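Local coordinates for protein geranyltranstransferase (Staphylococcus aureus, PDB 1RTR) that probably condenses isopentenyl pyrophosphate with allylic pyrophosphates to make farnesyl pyrophosphate, at residues K8-V13 with R46-L51; L52-L57 with A190-V195; E60-M65 with D126-D131; K118-I123 with K136-L141; A185-A190 with T198-L203. One frame throughout, in Å; residues are numbered along the deposited sequence.

Contact 1. Residues K8-V13 with R46-L51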
# COMPACT_ATOMS: atom_id res chain seq x y z
N LYS A 8 13.04 -25.80 -6.58
CA LYS A 8 13.67 -24.99 -7.62
C LYS A 8 12.94 -23.67 -7.88
O LYS A 8 13.57 -22.69 -8.29
CB LYS A 8 13.85 -25.79 -8.91
CG LYS A 8 15.19 -26.53 -8.99
CD LYS A 8 16.28 -25.65 -9.59
CE LYS A 8 17.19 -26.45 -10.52
NZ LYS A 8 18.33 -27.05 -9.77
N LEU A 9 11.63 -23.64 -7.63
CA LEU A 9 10.87 -22.39 -7.66
C LEU A 9 11.18 -21.52 -6.44
O LEU A 9 11.45 -20.33 -6.58
CB LEU A 9 9.37 -22.66 -7.78
CG LEU A 9 8.82 -22.74 -9.20
CD1 LEU A 9 7.45 -23.35 -9.14
CD2 LEU A 9 8.76 -21.39 -9.86
N ILE A 10 11.14 -22.13 -5.25
CA ILE A 10 11.53 -21.47 -4.01
C ILE A 10 12.89 -20.78 -4.16
O ILE A 10 13.06 -19.64 -3.71
CB ILE A 10 11.57 -22.49 -2.83
CG1 ILE A 10 10.17 -23.02 -2.53
CG2 ILE A 10 12.19 -21.86 -1.58
CD1 ILE A 10 10.10 -24.00 -1.35
N ASP A 11 13.83 -21.46 -4.80
CA ASP A 11 15.18 -20.94 -5.03
C ASP A 11 15.16 -19.71 -5.91
O ASP A 11 15.80 -18.71 -5.59
CB ASP A 11 16.07 -22.01 -5.67
CG ASP A 11 16.57 -23.03 -4.67
OD1 ASP A 11 17.07 -24.09 -5.13
OD2 ASP A 11 16.51 -22.87 -3.43
N GLU A 12 14.43 -19.80 -7.02
CA GLU A 12 14.31 -18.68 -7.94
C GLU A 12 13.66 -17.47 -7.27
O GLU A 12 14.14 -16.35 -7.44
CB GLU A 12 13.55 -19.08 -9.20
CG GLU A 12 13.75 -18.10 -10.33
CD GLU A 12 13.01 -18.48 -11.58
OE1 GLU A 12 12.45 -19.60 -11.63
OE2 GLU A 12 12.99 -17.67 -12.52
N VAL A 13 12.60 -17.72 -6.50
CA VAL A 13 11.94 -16.68 -5.73
C VAL A 13 12.94 -16.03 -4.78
O VAL A 13 13.06 -14.80 -4.73
CB VAL A 13 10.66 -17.21 -4.99
CG1 VAL A 13 10.22 -16.28 -3.87
CG2 VAL A 13 9.52 -17.40 -5.97
N ARG A 46 2.85 -18.63 -1.19
CA ARG A 46 2.01 -17.67 -1.93
C ARG A 46 2.55 -17.41 -3.33
O ARG A 46 1.82 -17.65 -4.30
CB ARG A 46 1.80 -16.37 -1.16
CG ARG A 46 0.87 -16.50 0.02
CD ARG A 46 1.07 -15.42 1.04
NE ARG A 46 0.33 -15.68 2.27
CZ ARG A 46 0.76 -16.44 3.27
NH1 ARG A 46 -0.00 -16.60 4.34
NH2 ARG A 46 1.93 -17.05 3.21
N PRO A 47 3.80 -16.94 -3.46
CA PRO A 47 4.44 -16.80 -4.77
C PRO A 47 4.44 -18.10 -5.54
O PRO A 47 4.10 -18.10 -6.72
CB PRO A 47 5.89 -16.37 -4.45
CG PRO A 47 6.07 -16.55 -2.99
CD PRO A 47 4.70 -16.47 -2.38
N VAL A 48 4.79 -19.19 -4.87
CA VAL A 48 4.90 -20.48 -5.54
C VAL A 48 3.55 -20.93 -6.09
O VAL A 48 3.45 -21.37 -7.24
CB VAL A 48 5.54 -21.54 -4.63
CG1 VAL A 48 5.13 -22.93 -5.06
CG2 VAL A 48 7.07 -21.40 -4.68
N LEU A 49 2.50 -20.78 -5.27
CA LEU A 49 1.13 -21.03 -5.70
C LEU A 49 0.82 -20.29 -6.98
O LEU A 49 0.31 -20.90 -7.92
CB LEU A 49 0.13 -20.62 -4.61
CG LEU A 49 -1.34 -20.98 -4.83
CD1 LEU A 49 -1.51 -22.46 -5.20
CD2 LEU A 49 -2.14 -20.66 -3.58
N LEU A 50 1.14 -19.00 -7.04
CA LEU A 50 0.83 -18.18 -8.21
C LEU A 50 1.57 -18.70 -9.45
O LEU A 50 0.96 -18.92 -10.51
CB LEU A 50 1.11 -16.70 -7.92
CG LEU A 50 1.33 -15.52 -8.89
CD1 LEU A 50 0.77 -15.66 -10.29
CD2 LEU A 50 0.81 -14.24 -8.26
N LEU A 51 2.87 -18.91 -9.29
CA LEU A 51 3.71 -19.51 -10.33
C LEU A 51 3.17 -20.86 -10.82
O LEU A 51 2.95 -21.03 -12.03
CB LEU A 51 5.15 -19.65 -9.80
CG LEU A 51 6.16 -18.49 -9.99
CD1 LEU A 51 5.56 -17.16 -10.53
CD2 LEU A 51 6.95 -18.26 -8.71
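Leu9 and Val13 of helix 6-18 face Pro47, Val48 and Leu51 of helix 45-56; the axes of the two short segments pass 9.9 Å apart with 115° between their N-to-C directions, and the backbones come nearest at the Leu9 and Val48 CA atoms, 6.6 Å apart. The meeting is wholly apolar. Leu9 CD2 lies against Leu51 CD2 at 3.8 Å, and the two leucine side chains cross obliquely. One turn on, Val13 CG2 reaches the same methyl, Leu51 CD2, at 3.9 Å, and also packs on Pro47 CB; this branch, anti to the carbonyl carbon and beside the backbone N, is the one that reaches helix 45-56. Val48 works through CG2 alone, a methyl that lies 4.1 Å from Leu9 CB and equally far from Ile10 CG1. Tyr61, in the loop after helix 45-56, touches both Leu9 and Leu51. Helix 65-83 touches both helices, at Val13 and at Pro47, while helix 179-193 packs on helix 45-56 at Leu49 and Leu50.

Contact 2. Residues L52-L57 with A190-V195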
# COMPACT_ATOMS: atom_id res chain seq x y z
N LEU A 52 2.91 -21.79 -9.90
CA LEU A 52 2.38 -23.12 -10.29
C LEU A 52 1.00 -23.06 -10.95
O LEU A 52 0.74 -23.82 -11.90
CB LEU A 52 2.41 -24.10 -9.11
CG LEU A 52 3.82 -24.51 -8.65
CD1 LEU A 52 3.82 -25.17 -7.30
CD2 LEU A 52 4.51 -25.41 -9.66
N THR A 53 0.13 -22.17 -10.49
CA THR A 53 -1.17 -21.98 -11.13
C THR A 53 -1.06 -21.58 -12.61
O THR A 53 -1.81 -22.09 -13.46
CB THR A 53 -2.04 -20.94 -10.35
OG1 THR A 53 -2.22 -21.37 -9.00
CG2 THR A 53 -3.45 -20.87 -10.91
N LEU A 54 -0.15 -20.66 -12.92
CA LEU A 54 0.11 -20.29 -14.32
C LEU A 54 0.58 -21.49 -15.16
O LEU A 54 0.16 -21.66 -16.31
CB LEU A 54 1.17 -19.19 -14.41
CG LEU A 54 0.76 -17.75 -14.13
CD1 LEU A 54 2.01 -16.88 -14.08
CD2 LEU A 54 -0.26 -17.24 -15.17
N ASP A 55 1.46 -22.30 -14.57
CA ASP A 55 1.97 -23.49 -15.26
C ASP A 55 0.86 -24.51 -15.56
O ASP A 55 0.83 -25.06 -16.66
CB ASP A 55 3.11 -24.13 -14.47
CG ASP A 55 3.85 -25.17 -15.30
OD1 ASP A 55 3.75 -26.38 -14.98
OD2 ASP A 55 4.53 -24.87 -16.30
N SER A 56 -0.04 -24.73 -14.60
CA SER A 56 -1.21 -25.59 -14.80
C SER A 56 -2.08 -25.06 -15.91
O SER A 56 -2.80 -25.83 -16.56
CB SER A 56 -2.07 -25.65 -13.54
OG SER A 56 -1.29 -25.87 -12.39
N LEU A 57 -2.06 -23.75 -16.10
CA LEU A 57 -2.91 -23.13 -17.10
C LEU A 57 -2.20 -22.94 -18.45
O LEU A 57 -2.64 -22.13 -19.27
CB LEU A 57 -3.46 -21.82 -16.55
CG LEU A 57 -4.82 -21.71 -15.83
CD1 LEU A 57 -5.42 -23.04 -15.33
CD2 LEU A 57 -4.70 -20.68 -14.70
N ALA A 190 -4.99 -16.80 -13.05
CA ALA A 190 -6.08 -17.06 -13.98
C ALA A 190 -6.27 -15.88 -14.92
O ALA A 190 -6.61 -16.06 -16.10
CB ALA A 190 -7.34 -17.36 -13.23
N ASP A 191 -6.04 -14.69 -14.37
CA ASP A 191 -6.17 -13.43 -15.13
C ASP A 191 -5.03 -13.21 -16.14
O ASP A 191 -5.26 -12.76 -17.27
CB ASP A 191 -6.28 -12.24 -14.17
CG ASP A 191 -7.72 -11.99 -13.72
OD1 ASP A 191 -8.64 -12.59 -14.32
OD2 ASP A 191 -8.03 -11.23 -12.78
N ILE A 192 -3.80 -13.53 -15.73
CA ILE A 192 -2.67 -13.47 -16.65
C ILE A 192 -2.86 -14.50 -17.76
O ILE A 192 -2.61 -14.19 -18.94
CB ILE A 192 -1.36 -13.67 -15.90
CG1 ILE A 192 -1.07 -12.47 -15.00
CG2 ILE A 192 -0.21 -13.93 -16.90
CD1 ILE A 192 -0.28 -12.80 -13.76
N ALA A 193 -3.34 -15.69 -17.41
CA ALA A 193 -3.57 -16.76 -18.39
C ALA A 193 -4.76 -16.47 -19.30
O ALA A 193 -4.89 -17.06 -20.37
CB ALA A 193 -3.75 -18.09 -17.69
N ASN A 194 -5.64 -15.57 -18.87
CA ASN A 194 -6.83 -15.25 -19.67
C ASN A 194 -7.74 -16.46 -19.89
O ASN A 194 -8.31 -16.63 -20.96
CB ASN A 194 -6.42 -14.62 -21.00
CG ASN A 194 -7.59 -14.05 -21.76
OD1 ASN A 194 -7.65 -14.16 -22.99
ND2 ASN A 194 -8.54 -13.46 -21.04
N VAL A 195 -7.87 -17.29 -18.87
CA VAL A 195 -8.76 -18.45 -18.94
C VAL A 195 -10.25 -18.07 -18.86
O VAL A 195 -10.60 -16.94 -18.50
CB VAL A 195 -8.41 -19.52 -17.88
CG1 VAL A 195 -7.08 -20.17 -18.22
CG2 VAL A 195 -8.39 -18.95 -16.47
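Leu54, in the last turn of helix 45-56, and Leu57, just past its end, pack against the last turn of helix 179-193 and the residues that follow it. Leu57 touches with several atoms: CG meets Val195 CG1 at 3.6 Å, CB meets Ala193 CB at 3.9 Å, and CD2 lies against Ala190 CA. The Leu57 and Val195 side chains cross at about a right angle. Leu54 uses a single methyl, CD2, which lies 3.7 Å from Ile192 CG2. Behind this first shell, Asn194, with positive phi, is the C-prime residue of a Schellman motif: Val195 N donates a hydrogen bond to Ala190 O at 3.3 Å, and a weak one joins Asn194 N to Asp191 O. The turn brings Val195 back toward Leu57. In helix 45-56, Leu52 O accepts from both Ser56 N and Ser56 OG, the hydroxyl lying above the carbonyl plane. Asp191 makes a salt bridge to Arg140, and Leu203 of helix 197-227 also touches Leu57. The two helix ends are thus joined by aliphatic packing, with no hydrogen bond between the segments; the polar bonds named here are made within each segment or to other parts of the fold.

Contact 3. Residues E60-M65 with D126-D131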
# COMPACT_ATOMS: atom_id res chain seq x y z
N GLU A 60 3.35 -19.36 -19.66
CA GLU A 60 4.72 -19.15 -19.20
C GLU A 60 4.73 -18.58 -17.78
O GLU A 60 4.34 -17.44 -17.56
CB GLU A 60 5.49 -18.24 -20.18
CG GLU A 60 6.93 -17.95 -19.76
CD GLU A 60 7.67 -19.19 -19.31
OE1 GLU A 60 8.45 -19.10 -18.31
OE2 GLU A 60 7.49 -20.25 -19.96
N TYR A 61 5.19 -19.39 -16.83
CA TYR A 61 5.16 -18.99 -15.43
C TYR A 61 5.92 -17.68 -15.11
O TYR A 61 5.63 -17.02 -14.09
CB TYR A 61 5.60 -20.14 -14.51
CG TYR A 61 7.08 -20.24 -14.24
CD1 TYR A 61 7.88 -21.11 -14.98
CD2 TYR A 61 7.67 -19.48 -13.24
CE1 TYR A 61 9.24 -21.20 -14.74
CE2 TYR A 61 9.02 -19.57 -12.99
CZ TYR A 61 9.80 -20.43 -13.74
OH TYR A 61 11.16 -20.50 -13.49
N GLU A 62 6.86 -17.30 -15.97
CA GLU A 62 7.68 -16.11 -15.72
C GLU A 62 6.87 -14.83 -15.90
O GLU A 62 7.22 -13.79 -15.34
CB GLU A 62 8.96 -16.08 -16.56
CG GLU A 62 9.99 -17.12 -16.13
CD GLU A 62 10.76 -16.75 -14.88
OE1 GLU A 62 11.54 -17.59 -14.40
OE2 GLU A 62 10.60 -15.62 -14.37
N LEU A 63 5.79 -14.92 -16.67
CA LEU A 63 4.85 -13.81 -16.77
C LEU A 63 4.39 -13.31 -15.41
O LEU A 63 4.15 -12.12 -15.23
CB LEU A 63 3.65 -14.17 -17.66
CG LEU A 63 3.86 -14.21 -19.18
CD1 LEU A 63 2.58 -14.64 -19.91
CD2 LEU A 63 4.31 -12.86 -19.72
N GLY A 64 4.30 -14.21 -14.43
CA GLY A 64 3.78 -13.85 -13.13
C GLY A 64 4.82 -13.61 -12.05
O GLY A 64 4.47 -13.44 -10.88
N MET A 65 6.10 -13.59 -12.43
CA MET A 65 7.15 -13.43 -11.43
C MET A 65 7.04 -12.13 -10.65
O MET A 65 7.17 -12.15 -9.42
CB MET A 65 8.55 -13.55 -12.02
CG MET A 65 9.63 -13.56 -10.92
SD MET A 65 9.52 -15.06 -9.89
CE MET A 65 9.59 -14.47 -8.40
N ASP A 126 5.57 -3.96 -14.65
CA ASP A 126 5.86 -5.21 -15.36
C ASP A 126 5.49 -5.19 -16.84
O ASP A 126 4.32 -5.28 -17.20
CB ASP A 126 5.16 -6.39 -14.69
CG ASP A 126 5.61 -7.73 -15.23
OD1 ASP A 126 5.17 -8.75 -14.66
OD2 ASP A 126 6.39 -7.88 -16.20
N ASP A 127 6.52 -5.12 -17.69
CA ASP A 127 6.33 -5.02 -19.14
C ASP A 127 5.96 -6.33 -19.85
O ASP A 127 5.70 -6.34 -21.05
CB ASP A 127 7.55 -4.38 -19.80
CG ASP A 127 7.59 -2.86 -19.59
OD1 ASP A 127 6.52 -2.26 -19.26
OD2 ASP A 127 8.64 -2.19 -19.73
N ARG A 128 5.94 -7.43 -19.10
CA ARG A 128 5.52 -8.71 -19.67
C ARG A 128 3.99 -8.80 -19.77
O ARG A 128 3.45 -9.65 -20.49
CB ARG A 128 6.12 -9.87 -18.88
CG ARG A 128 7.61 -9.70 -18.61
CD ARG A 128 8.44 -10.96 -18.73
NE ARG A 128 8.95 -11.40 -17.43
CZ ARG A 128 10.24 -11.46 -17.08
NH1 ARG A 128 10.57 -11.87 -15.87
NH2 ARG A 128 11.20 -11.10 -17.93
N LEU A 129 3.30 -7.91 -19.07
CA LEU A 129 1.84 -7.86 -19.06
C LEU A 129 1.34 -6.58 -19.70
O LEU A 129 1.97 -5.54 -19.59
CB LEU A 129 1.29 -7.96 -17.63
CG LEU A 129 1.97 -8.83 -16.56
CD1 LEU A 129 1.35 -8.57 -15.21
CD2 LEU A 129 1.90 -10.32 -16.91
N THR A 130 0.19 -6.67 -20.35
CA THR A 130 -0.49 -5.50 -20.91
C THR A 130 -1.00 -4.64 -19.77
O THR A 130 -1.09 -5.09 -18.62
CB THR A 130 -1.69 -5.92 -21.81
OG1 THR A 130 -2.71 -6.55 -21.00
CG2 THR A 130 -1.28 -7.01 -22.83
N ASP A 131 -1.36 -3.41 -20.09
CA ASP A 131 -1.93 -2.52 -19.10
C ASP A 131 -3.29 -3.04 -18.59
O ASP A 131 -3.61 -2.89 -17.40
CB ASP A 131 -2.00 -1.08 -19.65
CG ASP A 131 -0.61 -0.46 -19.81
OD1 ASP A 131 -0.50 0.62 -20.44
OD2 ASP A 131 0.44 -0.99 -19.33
O HOH W 1 6.71 -10.71 -14.24
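Leu63 and Arg128 bring two loops together, their CA atoms 5.9 Å apart. Van der Waals contacts centre on two leucines. Leu63 CD2 lies 3.6 Å from Arg128 CB and also nears the Arg128 carbonyl oxygen, while Leu129 CD2 packs against Leu63 O. The apolar pair is Leu63 CB with Leu129 CD2, 4.3 Å apart, and Ile192 of helix 179-193 touches both leucines. The charged part is looser: Glu62 and Arg128 lie side by side and point the same way, but their carboxylate and guanidinium planes are 84° apart. Glu62 OE2 is 4.0 Å from Arg128 NH1, off the guanidinium plane and beyond salt-bridge range, so the two attract only as opposite charges. The bent Arg128 chain brings NE within 3.6 Å of Glu62 O. Water supplies a polar link by donating to Leu63 O at 3.1 Å, although other acceptors compete for its protons; its very short approach to Asp126 OD1 is doubtful in detail. The other Asp126 oxygen, OD2, accepts from Arg128 N at 3.0 Å, approached from above the carboxylate plane. This bond forms an Asx turn, which overlaps a type I beta turn from Asp126 to Leu129; the contact thus joins two interhelical connections of the helical prenyl synthase fold, a 3-10 turn before helix 65-83 and a beta turn before helix 131-145.

Contact 4. Residues K118-I123 with K136-L141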
# COMPACT_ATOMS: atom_id res chain seq x y z
N LYS A 118 5.97 -0.76 -2.52
CA LYS A 118 6.79 -1.35 -3.59
C LYS A 118 6.03 -2.43 -4.39
O LYS A 118 6.20 -2.54 -5.61
CB LYS A 118 8.12 -1.91 -3.04
CG LYS A 118 9.07 -2.44 -4.10
CD LYS A 118 9.64 -1.33 -4.98
CE LYS A 118 10.90 -1.79 -5.71
NZ LYS A 118 10.90 -1.39 -7.16
N ALA A 119 5.20 -3.21 -3.69
CA ALA A 119 4.43 -4.27 -4.34
C ALA A 119 3.59 -3.73 -5.50
O ALA A 119 3.53 -4.36 -6.56
CB ALA A 119 3.55 -5.00 -3.32
N PHE A 120 2.99 -2.56 -5.31
CA PHE A 120 2.18 -1.92 -6.35
C PHE A 120 3.02 -1.35 -7.49
O PHE A 120 2.64 -1.45 -8.66
CB PHE A 120 1.25 -0.89 -5.73
CG PHE A 120 0.19 -1.51 -4.88
CD1 PHE A 120 -0.88 -2.18 -5.47
CD2 PHE A 120 0.27 -1.48 -3.50
CE1 PHE A 120 -1.86 -2.78 -4.70
CE2 PHE A 120 -0.70 -2.09 -2.72
CZ PHE A 120 -1.77 -2.74 -3.32
N GLU A 121 4.17 -0.77 -7.15
CA GLU A 121 5.13 -0.31 -8.14
C GLU A 121 5.55 -1.44 -9.06
O GLU A 121 5.60 -1.27 -10.27
CB GLU A 121 6.36 0.28 -7.46
CG GLU A 121 7.07 1.33 -8.29
CD GLU A 121 8.48 0.92 -8.64
OE1 GLU A 121 8.63 -0.17 -9.27
OE2 GLU A 121 9.44 1.68 -8.30
N LEU A 122 5.85 -2.59 -8.46
CA LEU A 122 6.35 -3.75 -9.19
C LEU A 122 5.38 -4.28 -10.24
O LEU A 122 5.79 -4.58 -11.36
CB LEU A 122 6.75 -4.86 -8.21
CG LEU A 122 7.94 -5.74 -8.59
CD1 LEU A 122 9.13 -4.93 -9.17
CD2 LEU A 122 8.38 -6.55 -7.40
N ILE A 123 4.09 -4.39 -9.90
CA ILE A 123 3.11 -4.89 -10.85
C ILE A 123 2.89 -3.86 -11.94
O ILE A 123 2.87 -4.19 -13.13
CB ILE A 123 1.77 -5.29 -10.17
CG1 ILE A 123 1.93 -6.61 -9.41
CG2 ILE A 123 0.63 -5.41 -11.20
CD1 ILE A 123 1.03 -6.74 -8.24
N LYS A 136 -6.06 -5.46 -13.68
CA LYS A 136 -6.79 -6.58 -13.07
C LYS A 136 -6.07 -7.13 -11.85
O LYS A 136 -6.69 -7.31 -10.79
CB LYS A 136 -7.01 -7.68 -14.09
CG LYS A 136 -8.08 -7.37 -15.09
CD LYS A 136 -8.42 -8.61 -15.88
CE LYS A 136 -8.93 -8.27 -17.26
NZ LYS A 136 -9.22 -9.52 -18.00
N VAL A 137 -4.76 -7.38 -12.00
CA VAL A 137 -3.92 -7.84 -10.90
C VAL A 137 -3.89 -6.83 -9.75
O VAL A 137 -4.08 -7.20 -8.59
CB VAL A 137 -2.49 -8.18 -11.38
CG1 VAL A 137 -1.62 -8.65 -10.22
CG2 VAL A 137 -2.53 -9.26 -12.43
N LEU A 138 -3.64 -5.56 -10.08
CA LEU A 138 -3.54 -4.50 -9.06
C LEU A 138 -4.85 -4.35 -8.29
O LEU A 138 -4.85 -4.30 -7.06
CB LEU A 138 -3.17 -3.16 -9.70
CG LEU A 138 -1.69 -2.94 -10.00
CD1 LEU A 138 -1.52 -1.97 -11.16
CD2 LEU A 138 -0.93 -2.43 -8.78
N GLN A 139 -5.95 -4.29 -9.03
CA GLN A 139 -7.28 -4.21 -8.45
C GLN A 139 -7.50 -5.35 -7.47
O GLN A 139 -7.92 -5.13 -6.34
CB GLN A 139 -8.35 -4.27 -9.54
CG GLN A 139 -9.60 -3.49 -9.19
CD GLN A 139 -10.59 -3.45 -10.34
OE1 GLN A 139 -11.79 -3.24 -10.12
NE2 GLN A 139 -10.10 -3.64 -11.58
N ARG A 140 -7.17 -6.56 -7.91
CA ARG A 140 -7.35 -7.74 -7.09
C ARG A 140 -6.44 -7.74 -5.87
O ARG A 140 -6.87 -8.09 -4.77
CB ARG A 140 -7.15 -8.99 -7.94
CG ARG A 140 -7.65 -10.26 -7.30
CD ARG A 140 -7.34 -11.50 -8.10
NE ARG A 140 -8.11 -11.56 -9.35
CZ ARG A 140 -9.38 -11.93 -9.43
NH1 ARG A 140 -9.98 -11.95 -10.61
NH2 ARG A 140 -10.03 -12.31 -8.33
N LEU A 141 -5.18 -7.35 -6.05
CA LEU A 141 -4.28 -7.24 -4.90
C LEU A 141 -4.79 -6.23 -3.86
O LEU A 141 -4.73 -6.49 -2.66
CB LEU A 141 -2.86 -6.89 -5.36
CG LEU A 141 -1.71 -7.09 -4.36
CD1 LEU A 141 -1.82 -8.43 -3.63
CD2 LEU A 141 -0.35 -6.94 -5.04
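Phe120 and Ile123 of helix 105-124 meet Val137, Leu138 and Leu141 of helix 131-145 in an antiparallel helical hairpin of the all-alpha prenyl synthase fold. The short segments run at 162° to each other, with axes 10.2 Å apart at closest approach. The Phe120 ring is met at its edge, in plane, by Leu138 CD2, which lies 3.3 Å from CD1. Phe120 CG, anti to the carbonyl carbon (chi1 -68°), sets the ring on the side where Leu138 reaches it, and the two side chains cross on the slant. Leu141 CB approaches the same ring near CE1, at 4.3 Å. Ile123 points at the partner helix and divides its two branches. The CG2 methyl, anti to the backbone N, is 3.6 Å from Leu138 CG, and here the two side chains run alongside in opposite senses. The longer branch ends against two residues a turn apart, Val137 and Leu141. Around this apolar interface, Phe184 of helix 179-193 touches Val137 and Leu141, and Ala70 of helix 65-83 touches Ile123. Phe120 also stacks on Phe120 of the second subunit, so the hairpin takes part in the dimer interface; Leu138 packs on Ser124 of that subunit as well. At the end of the Ile123 chain, CD1 lies 3.5 Å from Leu141 CD2 and 3.8 Å from Val137 CG1.

Contact 5. Residues A185-A190 with T198-L203. Unlike the reference sequence in segment 198-203: Thr198 (reference Ala).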
# COMPACT_ATOMS: atom_id res chain seq x y z
N ALA A 185 -3.32 -15.20 -5.37
CA ALA A 185 -2.31 -16.00 -6.07
C ALA A 185 -2.91 -16.77 -7.24
O ALA A 185 -2.42 -16.63 -8.37
CB ALA A 185 -1.57 -16.95 -5.11
N VAL A 186 -3.97 -17.54 -7.01
CA VAL A 186 -4.48 -18.34 -8.12
C VAL A 186 -5.27 -17.54 -9.14
O VAL A 186 -5.18 -17.84 -10.34
CB VAL A 186 -5.16 -19.72 -7.71
CG1 VAL A 186 -4.96 -20.05 -6.24
CG2 VAL A 186 -6.64 -19.84 -8.16
N MET A 187 -6.00 -16.50 -8.69
CA MET A 187 -6.87 -15.72 -9.58
C MET A 187 -6.10 -14.68 -10.39
O MET A 187 -6.46 -14.40 -11.54
CB MET A 187 -8.03 -15.05 -8.81
CG MET A 187 -9.03 -16.00 -8.15
SD MET A 187 -9.66 -17.36 -9.22
CE MET A 187 -10.78 -16.38 -10.26
N SER A 188 -5.06 -14.09 -9.80
CA SER A 188 -4.15 -13.26 -10.58
C SER A 188 -3.56 -14.09 -11.73
O SER A 188 -3.50 -13.63 -12.87
CB SER A 188 -3.04 -12.65 -9.70
OG SER A 188 -2.08 -13.63 -9.35
N ALA A 189 -3.20 -15.34 -11.43
CA ALA A 189 -2.71 -16.25 -12.46
C ALA A 189 -3.78 -16.51 -13.51
O ALA A 189 -3.54 -16.42 -14.72
CB ALA A 189 -2.18 -17.55 -11.86
N ALA A 190 -4.99 -16.80 -13.05
CA ALA A 190 -6.08 -17.06 -13.98
C ALA A 190 -6.27 -15.88 -14.92
O ALA A 190 -6.61 -16.06 -16.10
CB ALA A 190 -7.34 -17.36 -13.23
N THR A 198 -15.81 -20.05 -16.54
CA THR A 198 -16.12 -21.25 -15.77
C THR A 198 -14.90 -21.93 -15.18
O THR A 198 -15.00 -22.48 -14.08
CB THR A 198 -17.16 -22.23 -16.48
OG1 THR A 198 -16.70 -23.59 -16.44
CG2 THR A 198 -17.36 -21.92 -17.96
N THR A 199 -13.74 -21.88 -15.86
CA THR A 199 -12.46 -22.30 -15.24
C THR A 199 -12.08 -21.39 -14.06
O THR A 199 -11.56 -21.86 -13.05
CB THR A 199 -11.29 -22.35 -16.26
OG1 THR A 199 -11.61 -23.26 -17.32
CG2 THR A 199 -10.03 -22.98 -15.64
N LYS A 200 -12.32 -20.09 -14.22
CA LYS A 200 -12.12 -19.13 -13.14
C LYS A 200 -12.94 -19.47 -11.90
O LYS A 200 -12.42 -19.45 -10.78
CB LYS A 200 -12.42 -17.71 -13.62
CG LYS A 200 -11.28 -17.03 -14.35
CD LYS A 200 -11.69 -15.65 -14.83
CE LYS A 200 -10.66 -15.06 -15.77
NZ LYS A 200 -11.05 -13.69 -16.23
N GLU A 201 -14.21 -19.80 -12.10
CA GLU A 201 -15.09 -20.22 -11.00
C GLU A 201 -14.53 -21.38 -10.21
O GLU A 201 -14.58 -21.36 -8.99
CB GLU A 201 -16.48 -20.60 -11.52
CG GLU A 201 -17.38 -21.21 -10.44
CD GLU A 201 -17.26 -22.74 -10.30
OE1 GLU A 201 -17.35 -23.45 -11.34
OE2 GLU A 201 -17.09 -23.22 -9.14
N HIS A 202 -14.03 -22.39 -10.89
CA HIS A 202 -13.52 -23.56 -10.20
C HIS A 202 -12.23 -23.26 -9.50
O HIS A 202 -11.94 -23.82 -8.43
CB HIS A 202 -13.33 -24.74 -11.17
CG HIS A 202 -14.60 -25.23 -11.78
ND1 HIS A 202 -14.96 -24.97 -13.09
CD2 HIS A 202 -15.62 -25.96 -11.26
CE1 HIS A 202 -16.13 -25.52 -13.35
NE2 HIS A 202 -16.55 -26.13 -12.25
N LEU A 203 -11.43 -22.37 -10.08
CA LEU A 203 -10.14 -22.04 -9.47
C LEU A 203 -10.37 -21.23 -8.21
O LEU A 203 -9.67 -21.40 -7.21
CB LEU A 203 -9.26 -21.29 -10.47
CG LEU A 203 -8.60 -22.19 -11.52
CD1 LEU A 203 -8.16 -21.37 -12.73
CD2 LEU A 203 -7.42 -22.96 -10.91
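Met187 of helix 179-193 reaches across to Lys200 and Leu203 of helix 197-227, the next helix of the all-alpha prenyl synthase fold; the two segments form an antiparallel hairpin with 168° between their directions. From CB, which does not point straight at the partner, the chain starts with CG anti to the carbonyl carbon (chi1 -63°). It then bends at both chi2 and chi3, with SD and CE carried to the partner helix. SD lies 4.1 Å from Leu203 CB and also comes close to the Lys200 carbonyl oxygen. The terminal CE sits 3.5 Å from that same Lys200 O and 4.0 Å from Lys200 CB. Beside this chain, Val186 CG2 packs 3.8 Å from Leu203 CB. Helix 45-56 lies against this part of helix 179-193, with Thr53 touching Val186 and Ala189. Lys200 is extended beyond CG, and its NZ makes a long, weak ion pair with Asp191. Ala190 offers only its methyl: CB is 4.1 Å from both Lys200 CG and Leu203 CD1.

Helix 45-56 carries contacts 1 and 2 in succession, their centres 14 Å apart; Leu9 CD1 and Leu52 CD2 touch at 3.6 Å between them. Contacts 2 and 5 share Ala190 on helix 179-193 and have centres only 7 Å apart. Contact 3 lies 11 Å from contact 2, centre to centre, and is nested in the loop that contact 2 closes; Ile192 CG2 and Leu63 CB pack at 4.0 Å. Contact 3 also meets contact 1, where Tyr61 CE2 packs 3.6 Å from Leu9 CD2. Contact 4 is tied to contact 2 by the salt bridge from Arg140 NH1 to Asp191 OD2, 3.0 Å long, linking the dimer-facing hairpin to helix 179-193.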